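PDB 2O0M: transcriptional regulator, SorC family from Enterococcus faecalis, which probably regulates transcription by binding DNA, with a domain of the sugar-binding type that may respond to a carbohydrate effector. Local coordinates for residues L137-G142 and R169-V174; G162-E167 and N197-N202. All coordinates share one frame; numbering follows the deposited sequence.

Interaction 1: residues L137-G142 and R169-V174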
ATOM      1  N   LEU A 137       4.450  17.790  -1.233  1.00 17.35           N
ATOM      2  CA  LEU A 137       3.568  18.703  -0.496  1.00 17.70           C
ATOM      3  C   LEU A 137       3.394  18.290   0.968  1.00 17.39           C
ATOM      4  O   LEU A 137       3.443  19.133   1.862  1.00 17.88           O
ATOM      5  CB  LEU A 137       2.190  18.764  -1.167  1.00 18.18           C
ATOM      6  CG  LEU A 137       1.051  19.470  -0.415  1.00 19.58           C
ATOM      7  CD1 LEU A 137       1.276  20.969  -0.429  1.00 22.06           C
ATOM      8  CD2 LEU A 137      -0.316  19.154  -1.009  1.00 20.30           C
ATOM      9  N   LEU A 138       3.157  17.001   1.197  1.00 16.76           N
ATOM     10  CA  LEU A 138       2.767  16.492   2.515  1.00 16.26           C
ATOM     11  C   LEU A 138       3.934  16.330   3.497  1.00 15.83           C
ATOM     12  O   LEU A 138       3.816  16.680   4.667  1.00 16.24           O
ATOM     13  CB  LEU A 138       2.021  15.142   2.392  1.00 16.49           C
ATOM     14  CG  LEU A 138       0.591  15.114   1.839  1.00 15.94           C
ATOM     15  CD1 LEU A 138       0.039  13.696   1.843  1.00 16.07           C
ATOM     16  CD2 LEU A 138      -0.358  16.042   2.610  1.00 18.07           C
ATOM     17  N   LEU A 139       5.057  15.784   3.031  1.00 15.36           N
ATOM     18  CA  LEU A 139       6.145  15.419   3.944  1.00 15.28           C
ATOM     19  C   LEU A 139       6.911  16.657   4.444  1.00 15.38           C
ATOM     20  O   LEU A 139       7.453  17.425   3.644  1.00 15.44           O
ATOM     21  CB  LEU A 139       7.107  14.435   3.278  1.00 14.84           C
ATOM     22  CG  LEU A 139       6.521  13.068   2.906  1.00 13.43           C
ATOM     23  CD1 LEU A 139       7.609  12.274   2.223  1.00 14.45           C
ATOM     24  CD2 LEU A 139       5.989  12.318   4.127  1.00 15.12           C
ATOM     25  N   PRO A 140       6.936  16.861   5.767  1.00 15.64           N
ATOM     26  CA  PRO A 140       7.692  17.989   6.312  1.00 16.02           C
ATOM     27  C   PRO A 140       9.197  17.803   6.308  1.00 16.53           C
ATOM     28  O   PRO A 140       9.705  16.701   6.096  1.00 16.03           O
ATOM     29  CB  PRO A 140       7.225  18.060   7.773  1.00 16.10           C
ATOM     30  CG  PRO A 140       6.081  17.168   7.884  1.00 16.59           C
ATOM     31  CD  PRO A 140       6.244  16.123   6.837  1.00 16.03           C
ATOM     32  N   ASN A 141       9.911  18.890   6.584  1.00 16.55           N
ATOM     33  CA  ASN A 141      11.339  18.800   6.843  1.00 17.54           C
ATOM     34  C   ASN A 141      11.596  17.955   8.069  1.00 17.67           C
ATOM     35  O   ASN A 141      10.708  17.762   8.889  1.00 17.96           O
ATOM     36  CB  ASN A 141      11.946  20.193   7.053  1.00 17.75           C
ATOM     37  CG  ASN A 141      12.109  20.951   5.766  1.00 18.92           C
ATOM     38  OD1 ASN A 141      12.166  20.361   4.685  1.00 20.59           O
ATOM     39  ND2 ASN A 141      12.209  22.270   5.868  1.00 20.84           N
ATOM     40  N   GLY A 142      12.827  17.477   8.193  1.00 17.90           N
ATOM     41  CA  GLY A 142      13.206  16.572   9.265  1.00 17.95           C
ATOM     42  C   GLY A 142      13.355  15.154   8.749  1.00 17.95           C
ATOM     43  O   GLY A 142      13.632  14.944   7.564  1.00 18.68           O
ATOM     44  N   ARG A 169      15.064  17.836   4.383  1.00 18.85           N
ATOM     45  CA  ARG A 169      14.102  16.724   4.422  1.00 18.31           C
ATOM     46  C   ARG A 169      14.763  15.409   4.032  1.00 17.48           C
ATOM     47  O   ARG A 169      15.221  15.249   2.891  1.00 17.05           O
ATOM     48  CB  ARG A 169      12.903  16.977   3.503  1.00 17.85           C
ATOM     49  CG  ARG A 169      11.810  15.892   3.673  1.00 17.75           C
ATOM     50  CD  ARG A 169      10.542  16.251   2.942  1.00 16.86           C
ATOM     51  NE  ARG A 169      10.765  16.359   1.501  1.00 15.08           N
ATOM     52  CZ  ARG A 169       9.915  16.909   0.645  1.00 13.97           C
ATOM     53  NH1 ARG A 169       8.767  17.418   1.078  1.00 14.08           N
ATOM     54  NH2 ARG A 169      10.207  16.981  -0.648  1.00 16.38           N
ATOM     55  N   HIS A 170      14.799  14.480   4.983  1.00 16.92           N
ATOM     56  CA  HIS A 170      15.433  13.189   4.769  1.00 17.05           C
ATOM     57  C   HIS A 170      14.407  12.090   4.919  1.00 15.76           C
ATOM     58  O   HIS A 170      13.886  11.870   6.011  1.00 15.52           O
ATOM     59  CB  HIS A 170      16.584  12.983   5.741  1.00 18.23           C
ATOM     60  CG  HIS A 170      17.557  14.115   5.741  1.00 20.40           C
ATOM     61  ND1 HIS A 170      18.068  14.663   6.899  1.00 24.21           N
ATOM     62  CD2 HIS A 170      18.074  14.840   4.721  1.00 22.66           C
ATOM     63  CE1 HIS A 170      18.880  15.658   6.589  1.00 23.84           C
ATOM     64  NE2 HIS A 170      18.904  15.784   5.274  1.00 24.03           N
ATOM     65  N   ASN A 171      14.149  11.382   3.821  1.00 14.46           N
ATOM     66  CA  ASN A 171      13.132  10.328   3.801  1.00 13.92           C
ATOM     67  C   ASN A 171      13.731   8.932   3.820  1.00 13.78           C
ATOM     68  O   ASN A 171      14.633   8.627   3.037  1.00 13.96           O
ATOM     69  CB  ASN A 171      12.263  10.480   2.555  1.00 13.68           C
ATOM     70  CG  ASN A 171      11.648  11.859   2.432  1.00 13.41           C
ATOM     71  OD1 ASN A 171      11.711  12.490   1.365  1.00 16.23           O
ATOM     72  ND2 ASN A 171      11.048  12.338   3.514  1.00 10.79           N
ATOM     73  N   LEU A 172      13.208   8.092   4.714  1.00 13.61           N
ATOM     74  CA  LEU A 172      13.578   6.688   4.818  1.00 13.20           C
ATOM     75  C   LEU A 172      12.369   5.817   4.438  1.00 12.59           C
ATOM     76  O   LEU A 172      11.276   5.993   4.990  1.00 12.81           O
ATOM     77  CB  LEU A 172      14.002   6.366   6.245  1.00 13.69           C
ATOM     78  CG  LEU A 172      14.413   4.934   6.548  1.00 14.14           C
ATOM     79  CD1 LEU A 172      15.729   4.611   5.879  1.00 16.01           C
ATOM     80  CD2 LEU A 172      14.481   4.703   8.039  1.00 15.70           C
ATOM     81  N   PHE A 173      12.583   4.874   3.527  1.00 11.75           N
ATOM     82  CA  PHE A 173      11.533   3.959   3.087  1.00 11.85           C
ATOM     83  C   PHE A 173      11.755   2.575   3.686  1.00 11.37           C
ATOM     84  O   PHE A 173      12.871   2.040   3.659  1.00 11.52           O
ATOM     85  CB  PHE A 173      11.454   3.877   1.553  1.00 12.04           C
ATOM     86  CG  PHE A 173      11.140   5.187   0.896  1.00 11.50           C
ATOM     87  CD1 PHE A 173       9.836   5.520   0.548  1.00 11.86           C
ATOM     88  CD2 PHE A 173      12.150   6.126   0.681  1.00 11.11           C
ATOM     89  CE1 PHE A 173       9.551   6.745  -0.067  1.00 14.08           C
ATOM     90  CE2 PHE A 173      11.872   7.365   0.077  1.00 12.56           C
ATOM     91  CZ  PHE A 173      10.560   7.672  -0.279  1.00 13.22           C
ATOM     92  N   VAL A 174      10.688   2.015   4.241  1.00 10.32           N
ATOM     93  CA  VAL A 174      10.714   0.698   4.820  1.00 10.62           C
ATOM     94  C   VAL A 174       9.455  -0.048   4.392  1.00 10.26           C
ATOM     95  O   VAL A 174       8.425   0.571   4.104  1.00  9.67           O
ATOM     96  CB  VAL A 174      10.752   0.773   6.362  1.00 10.91           C
ATOM     97  CG1 VAL A 174      12.047   1.410   6.823  1.00 11.91           C
ATOM     98  CG2 VAL A 174       9.551   1.547   6.920  1.00 11.29           C
TER
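Arg169 reaches back from the start of strand 169-175 to the turn that follows helix 122-138, and its NH1 donates to Leu139 O at 2.9 Å. The acceptor lies at the edge of the guanidinium, only 4° out of its plane, and the N-H...O angle is 158°; seen from the carbonyl, the donor is somewhat tilted from the peptide plane. CG of Arg169 stands anti to the backbone N (chi1 -173°), and a later bend at chi3 turns NE from the line of the chain. The aliphatic part is tightly packed: CG and CD both meet Pro140 O at 3.3 Å, while CD lies 3.9 Å from Leu139 CB. The buried guanidinium is gripped beyond this bond as well, its NH2 donating to Asn136 OD1. Deeper in, Leu139 brings CD1 to 3.7 Å from Asn171 ND2, a methyl against the amide nitrogen.

The two backbones meet where strand 142-148 begins beside strand 169-175 as parallel neighbours in the central sheet of the Rossmann-like putative sugar-binding domain. Helix 152-159 lies between these strands in the chain, giving a beta-alpha-beta connection. Gly142, which turns the chain with a positive phi, pairs with Arg169, and His170 N donates to Gly142 O in a nearly straight bond of 2.9 Å.

Toward solvent the contact thins. Asn141 is exposed and its CB leads away, yet the amide swings back until OD1 lies 3.7 Å from Arg169 CB, the two side chains crossing at about a right angle. The CB of Pro140 also points away, and the residue meets the arginine through its carbonyl oxygen. The His170 ring hydrogen-bonds through ND1 to Glu143 OE2.

Interaction 2: residues G162-E167 and N197-N202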
ATOM      1  N   GLY A 162       9.956  10.876  -8.578  1.00 14.32           N
ATOM      2  CA  GLY A 162      10.937  11.952  -8.714  1.00 14.05           C
ATOM      3  C   GLY A 162      11.535  12.292  -7.363  1.00 14.33           C
ATOM      4  O   GLY A 162      11.225  11.666  -6.350  1.00 13.85           O
ATOM      5  N   SER A 163      12.379  13.314  -7.355  1.00 14.44           N
ATOM      6  CA  SER A 163      13.158  13.672  -6.194  1.00 15.28           C
ATOM      7  C   SER A 163      12.300  14.198  -5.038  1.00 15.09           C
ATOM      8  O   SER A 163      11.407  15.016  -5.242  1.00 16.01           O
ATOM      9  CB  SER A 163      14.185  14.741  -6.587  1.00 15.24           C
ATOM     10  OG  SER A 163      14.971  15.090  -5.466  1.00 17.65           O
ATOM     11  N   LEU A 164      12.595  13.730  -3.827  1.00 15.12           N
ATOM     12  CA  LEU A 164      11.989  14.272  -2.602  1.00 15.20           C
ATOM     13  C   LEU A 164      13.018  14.712  -1.567  1.00 15.62           C
ATOM     14  O   LEU A 164      12.683  15.476  -0.671  1.00 15.26           O
ATOM     15  CB  LEU A 164      11.059  13.246  -1.933  1.00 15.33           C
ATOM     16  CG  LEU A 164       9.857  12.830  -2.774  1.00 15.30           C
ATOM     17  CD1 LEU A 164       9.092  11.667  -2.126  1.00 14.70           C
ATOM     18  CD2 LEU A 164       8.921  13.998  -3.023  1.00 15.93           C
ATOM     19  N   GLU A 165      14.249  14.225  -1.679  1.00 15.64           N
ATOM     20  CA  GLU A 165      15.262  14.471  -0.666  1.00 16.68           C
ATOM     21  C   GLU A 165      15.787  15.894  -0.817  1.00 17.29           C
ATOM     22  O   GLU A 165      15.985  16.370  -1.934  1.00 18.05           O
ATOM     23  CB  GLU A 165      16.408  13.466  -0.818  1.00 16.28           C
ATOM     24  CG  GLU A 165      17.279  13.332   0.410  1.00 16.34           C
ATOM     25  CD  GLU A 165      16.733  12.392   1.467  1.00 16.18           C
ATOM     26  OE1 GLU A 165      17.470  12.167   2.458  1.00 16.10           O
ATOM     27  OE2 GLU A 165      15.588  11.891   1.332  1.00 15.02           O
ATOM     28  N   THR A 166      15.995  16.570   0.311  1.00 18.51           N
ATOM     29  CA  THR A 166      16.605  17.902   0.318  1.00 19.28           C
ATOM     30  C   THR A 166      17.596  17.990   1.465  1.00 20.34           C
ATOM     31  O   THR A 166      17.761  17.042   2.234  1.00 19.54           O
ATOM     32  CB  THR A 166      15.553  19.030   0.494  1.00 19.38           C
ATOM     33  OG1 THR A 166      14.955  18.937   1.790  1.00 20.47           O
ATOM     34  CG2 THR A 166      14.471  18.961  -0.569  1.00 19.48           C
ATOM     35  N   GLU A 167      18.255  19.144   1.585  1.00 21.47           N
ATOM     36  CA  GLU A 167      19.157  19.392   2.706  1.00 22.95           C
ATOM     37  C   GLU A 167      18.452  19.169   4.035  1.00 22.32           C
ATOM     38  O   GLU A 167      19.032  18.602   4.963  1.00 22.10           O
ATOM     39  CB  GLU A 167      19.672  20.835   2.679  1.00 23.34           C
ATOM     40  CG  GLU A 167      20.567  21.185   1.514  1.00 26.70           C
ATOM     41  CD  GLU A 167      20.694  22.691   1.332  1.00 27.05           C
ATOM     42  OE1 GLU A 167      21.370  23.339   2.166  1.00 32.76           O
ATOM     43  OE2 GLU A 167      20.108  23.231   0.361  1.00 32.20           O
ATOM     44  N   ASN A 197      15.878   5.047  -4.125  1.00 14.61           N
ATOM     45  CA  ASN A 197      16.740   5.424  -5.237  1.00 14.86           C
ATOM     46  C   ASN A 197      16.167   6.569  -6.043  1.00 15.10           C
ATOM     47  O   ASN A 197      16.836   7.566  -6.265  1.00 14.94           O
ATOM     48  CB  ASN A 197      16.990   4.243  -6.169  1.00 15.53           C
ATOM     49  CG  ASN A 197      17.882   4.615  -7.349  1.00 16.36           C
ATOM     50  OD1 ASN A 197      19.030   5.039  -7.168  1.00 21.35           O
ATOM     51  ND2 ASN A 197      17.359   4.476  -8.555  1.00 19.98           N
ATOM     52  N   LYS A 198      14.914   6.433  -6.454  1.00 14.72           N
ATOM     53  CA  LYS A 198      14.314   7.407  -7.361  1.00 15.24           C
ATOM     54  C   LYS A 198      14.071   8.776  -6.707  1.00 14.70           C
ATOM     55  O   LYS A 198      14.084   9.809  -7.394  1.00 15.54           O
ATOM     56  CB  LYS A 198      13.018   6.863  -7.947  1.00 15.97           C
ATOM     57  CG  LYS A 198      13.191   5.623  -8.791  1.00 17.03           C
ATOM     58  CD  LYS A 198      13.929   5.886 -10.086  1.00 20.69           C
ATOM     59  CE  LYS A 198      13.715   4.733 -11.063  1.00 21.14           C
ATOM     60  NZ  LYS A 198      14.937   4.391 -11.807  1.00 24.89           N
ATOM     61  N   THR A 199      13.844   8.783  -5.392  1.00 14.72           N
ATOM     62  CA  THR A 199      13.547  10.015  -4.656  1.00 14.16           C
ATOM     63  C   THR A 199      14.766  10.687  -4.024  1.00 14.23           C
ATOM     64  O   THR A 199      14.650  11.795  -3.501  1.00 14.12           O
ATOM     65  CB  THR A 199      12.511   9.787  -3.540  1.00 13.59           C
ATOM     66  OG1 THR A 199      13.056   8.933  -2.522  1.00 13.48           O
ATOM     67  CG2 THR A 199      11.212   9.202  -4.112  1.00 13.09           C
ATOM     68  N   GLY A 200      15.912  10.014  -4.051  1.00 14.05           N
ATOM     69  CA  GLY A 200      17.121  10.506  -3.394  1.00 14.27           C
ATOM     70  C   GLY A 200      17.218  10.185  -1.917  1.00 14.27           C
ATOM     71  O   GLY A 200      18.111  10.680  -1.226  1.00 15.33           O
ATOM     72  N   GLY A 201      16.308   9.347  -1.419  1.00 13.96           N
ATOM     73  CA  GLY A 201      16.295   8.985  -0.012  1.00 13.84           C
ATOM     74  C   GLY A 201      17.048   7.712   0.281  1.00 13.92           C
ATOM     75  O   GLY A 201      17.958   7.313  -0.469  1.00 14.27           O
ATOM     76  N   ASN A 202      16.660   7.079   1.386  1.00 14.08           N
ATOM     77  CA  ASN A 202      17.284   5.870   1.852  1.00 13.82           C
ATOM     78  C   ASN A 202      16.237   4.822   2.177  1.00 13.62           C
ATOM     79  O   ASN A 202      15.055   5.136   2.277  1.00 12.76           O
ATOM     80  CB  ASN A 202      18.131   6.183   3.079  1.00 14.10           C
ATOM     81  CG  ASN A 202      19.416   6.887   2.712  1.00 14.41           C
ATOM     82  OD1 ASN A 202      20.344   6.255   2.210  1.00 16.53           O
ATOM     83  ND2 ASN A 202      19.465   8.202   2.916  1.00 16.39           N
TER
HETATM   84  O   HOH W   1      13.525  11.142  -0.398  1.00 19.00           O
HETATM   85  O   HOH W   2      17.132   9.744   3.624  1.00 21.52           O
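Thr199 O, at the C-terminal end of helix 188-199, accepts two consecutive backbone N-H groups of the crossing loop: Leu164 N at 2.8 Å, in the carbonyl plane on a lone pair, and Glu165 N at 3.1 Å, nearly in line with the C=O bond. Next to this fork Gly162 O receives a CA-H...O contact from Thr199 CA at 3.3 Å. Thr199 CG2 comes equally near the same oxygen and also touches Leu164 CD1 at 3.8 Å, the leucine crossing the threonine at a slant. The threonine OG1 sits between the backbone N and the carbonyl carbon (chi1 66°), where it bonds back to Met195 O within the helix and accepts a weak bond from Gly201 N.

Glu165 lies over the glycine turn, packed directly on the backbone of Gly200 and Gly201. Its CG is anti to the backbone N (chi1 -161°) and rests 3.2 Å from Gly200 O; a bend at chi2 turns CD toward Gly201, whose CA lies 3.3 Å from OE2. That oxygen accepts from Asn171 N, and a water lies between it and Thr199 OG1, within bonding distance of both. On OE1 a second water donates and in turn accepts from Asn202 ND2, so the carboxylate has partners at both oxygens. Gly200, with phi 84°, ends the helix in a Schellman motif, a helix C-cap whose last-turn carbonyl is taken up by the neighbouring loop.

Overall arrangement
Interactions 1 and 2 lie on the same side of the chain's centre, with their own centres 9 Å apart, and they touch directly. Their segments alternate along the chain: the loop 162-167 leads into strand 169-175, which is followed by helix 188-199. A hydrogen bond from Arg169 NH2 to Leu164 O (2.9 Å) ties the arginine of interaction 1 to the loop of interaction 2, and a probable hydrogen bond from Phe173 N to Asn202 O (2.8 Å) joins the strand to the residue just beyond the glycine turn. Phe173 CE2 also packs 3.3 Å from Thr199 OG1. Together the contacts join this edge region of the sheet to its flanking helices, within the putative sugar-binding domain.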